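Local coordinates for colicin-D (Escherichia coli, PDB 5ZNM), which kills Escherichia coli and closely related bacteria by blocking protein synthesis, cleaving tRNA with its C-terminal RNase domain, at the interface of chains A and B. Sequence-based numbering; all coordinates share one arbitrary frame. Chains: chain A/B, Colicin-D.

Contact 1 and contact 2 belong to one two-fold interface between two copies of colicin-D, in a construct with the central and C-terminal tRNase domains. Their C-alpha centres lie about 15 Å apart, and they share no residue. Contact 1 pairs strand 65-71 with its own copy and is its own twin across the two-fold. Contact 2 joins different segments: loop residues of chain A meet the turn after strand 262-267 of chain B, and the exchange of chains gives a second copy. Contact 1 joins backbone bonds to apolar packing; contact 2 is apolar. The structure alone does not show whether this dimer forms in solution.

Contact 1: the interface of chains A and B. Residues chain A 68-70, 73; chain B 68-70, 73.
A:Ala70 and B:Ala70 meet backbone to backbone across the two-fold. They form an antiparallel beta bridge at the ends of the two 65-71 strands. A:Ala70 N donates to B:Ala70 O at 3.0 Å, and the reverse bond matches it. Both bonds are somewhat bent, 151° at the hydrogen in the first. The donor stands about 41° above the carbonyl plane, so it does not follow a lone pair. The two carbonyl oxygens, A:Ala70 O and B:Ala70 O, are 3.2 Å apart. Both can only accept, so this is a repulsive contact, brought about by the paired bonds, which must outweigh it. The two Ala70 methyls face each other on one side of the bridge, CB to CB at 4.1 Å.

On the other side sit A:Ile73 and B:Ile73, which cross obliquely. In A:Ile73, CB lies 4.1 Å from B:Ala69 CB and equally far, 4.1 Å, from B:Thr68 O. The CG2 branch does the touching. It is placed between the backbone N and the carbonyl carbon, while CG1 is anti to N (chi1 -156°). CG1 and the CD1 tip then run on beyond van der Waals contact with the B residues of this patch. A:Ile73 CG2 rests on the methyl of B:Ala69, 3.6 Å from B:Ala69 CB. It also meets its twin tip to tip, A:Ile73 CG2 to B:Ile73 CG2 at 3.4 Å, a tightness left uncertain because both side chains are poorly ordered.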
# COMPACT_ATOMS: atom_id res chain seq x y z
N THR A 68 -7.21 0.29 3.00
CA THR A 68 -6.32 1.28 2.39
C THR A 68 -5.23 0.57 1.59
O THR A 68 -4.70 -0.46 2.01
CB THR A 68 -5.66 2.16 3.48
OG1 THR A 68 -6.68 2.85 4.22
CG2 THR A 68 -4.74 3.18 2.85
N ALA A 69 -4.91 1.11 0.42
CA ALA A 69 -3.74 0.68 -0.33
C ALA A 69 -2.95 1.91 -0.74
O ALA A 69 -3.52 2.85 -1.29
CB ALA A 69 -4.10 -0.14 -1.56
N ALA A 70 -1.65 1.90 -0.46
CA ALA A 70 -0.78 2.99 -0.86
C ALA A 70 0.56 2.41 -1.29
O ALA A 70 0.94 1.32 -0.86
CB ALA A 70 -0.60 4.03 0.26
N ILE A 73 2.49 -0.97 -4.87
CA ILE A 73 1.57 -2.07 -4.63
C ILE A 73 0.13 -1.61 -4.77
O ILE A 73 -0.80 -2.41 -4.69
CB ILE A 73 1.83 -2.66 -3.23
CG1 ILE A 73 1.37 -4.12 -3.16
CG2 ILE A 73 1.21 -1.78 -2.17
CD1 ILE A 73 2.18 -5.05 -4.03
N THR B 68 7.53 0.49 -2.63
CA THR B 68 6.87 0.87 -1.39
C THR B 68 5.52 0.16 -1.26
O THR B 68 4.79 0.03 -2.24
CB THR B 68 6.65 2.41 -1.34
OG1 THR B 68 7.91 3.09 -1.40
CG2 THR B 68 5.93 2.83 -0.06
N ALA B 69 5.20 -0.30 -0.05
CA ALA B 69 3.87 -0.81 0.25
C ALA B 69 3.43 -0.24 1.59
O ALA B 69 4.18 -0.28 2.57
CB ALA B 69 3.82 -2.34 0.29
N ALA B 70 2.22 0.32 1.63
CA ALA B 70 1.65 0.81 2.87
C ALA B 70 0.15 0.53 2.85
O ALA B 70 -0.46 0.32 1.80
CB ALA B 70 1.92 2.31 3.05
N ILE B 73 -2.83 -3.55 2.55
CA ILE B 73 -2.21 -4.31 1.47
C ILE B 73 -0.73 -4.55 1.75
O ILE B 73 -0.00 -5.09 0.91
CB ILE B 73 -2.44 -3.57 0.14
CG1 ILE B 73 -2.50 -4.56 -1.03
CG2 ILE B 73 -1.41 -2.47 -0.05
CD1 ILE B 73 -3.70 -5.50 -0.95

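Contact 2: the interface of chains A and B. Residues chain A 214-216, 229; chain B 269-270.
B:Ala270 sets its methyl over the seam between A:Val214 CG1 and A:Val229 CG1, which lie side by side beneath it. Its nearer neighbour is A:Val214, with CG1 3.6 Å from B:Ala270 CB. That branch is anti to the backbone N (chi1 -176°), which turns it toward chain B. A:Val229 reaches the same side of the methyl. Its CG1 stands 3.9 Å from B:Ala270 CB, a lighter touch.

The packing is also close around A:Pro215 and B:Ala269. The two residues meet in two places. The methyl of B:Ala269 lies against the flank of the proline carbonyl oxygen, with CB 3.3 Å from A:Pro215 O, which is met from the side. In return, the oxygen of B:Ala269 stands over one face of the proline ring, toward its CB and CG, with B:Ala269 O 3.7 Å from A:Pro215 CB and 3.8 Å from A:Pro215 CG. These are van der Waals contacts of a carbonyl with carbon. Within this patch no polar pair is close enough to bond, so apolar surface and shape carry it.

The loose side is at A:Gln216. Its CA is 4.4 Å from B:Ala269 CB, and it buries very little against chain B. Its side chain leads away from the partner, back toward A:Val229.

In the fold, this is a loop-to-turn contact. A:Val214 to A:Gln216 follow strand 207-212, and A:Val229 lies in the long stretch before strand 243-244. B:Ala269 and B:Ala270 form part of the turn that links strands 262-267 and 274-281.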
# COMPACT_ATOMS: atom_id res chain seq x y z
N VAL A 214 -6.16 13.15 9.62
CA VAL A 214 -4.84 12.67 9.99
C VAL A 214 -4.47 11.51 9.07
O VAL A 214 -5.19 10.50 9.07
CB VAL A 214 -4.79 12.23 11.46
CG1 VAL A 214 -3.38 11.82 11.84
CG2 VAL A 214 -5.32 13.34 12.39
N PRO A 215 -3.37 11.59 8.32
CA PRO A 215 -2.95 10.43 7.53
C PRO A 215 -2.84 9.20 8.40
O PRO A 215 -2.39 9.26 9.55
CB PRO A 215 -1.58 10.85 6.96
CG PRO A 215 -1.65 12.39 6.95
CD PRO A 215 -2.42 12.72 8.21
N GLN A 216 -3.32 8.08 7.88
CA GLN A 216 -3.36 6.89 8.71
C GLN A 216 -3.36 5.64 7.83
O GLN A 216 -4.40 4.99 7.68
CB GLN A 216 -4.59 6.91 9.60
CG GLN A 216 -4.45 6.13 10.88
CD GLN A 216 -5.53 6.52 11.87
OE1 GLN A 216 -6.66 6.05 11.77
NE2 GLN A 216 -5.21 7.43 12.80
N VAL A 229 -4.74 11.07 18.23
CA VAL A 229 -5.38 11.31 16.94
C VAL A 229 -6.59 10.39 16.83
O VAL A 229 -6.64 9.34 17.46
CB VAL A 229 -4.44 11.04 15.74
CG1 VAL A 229 -3.20 11.97 15.72
CG2 VAL A 229 -4.02 9.55 15.68
N ALA B 269 2.74 8.72 11.03
CA ALA B 269 1.89 9.21 9.94
C ALA B 269 1.32 10.59 10.24
O ALA B 269 1.16 11.42 9.33
CB ALA B 269 0.77 8.21 9.65
N ALA B 270 0.97 10.84 11.50
CA ALA B 270 0.47 12.15 11.89
C ALA B 270 1.56 13.22 11.82
O ALA B 270 1.24 14.41 11.74
CB ALA B 270 -0.08 12.09 13.32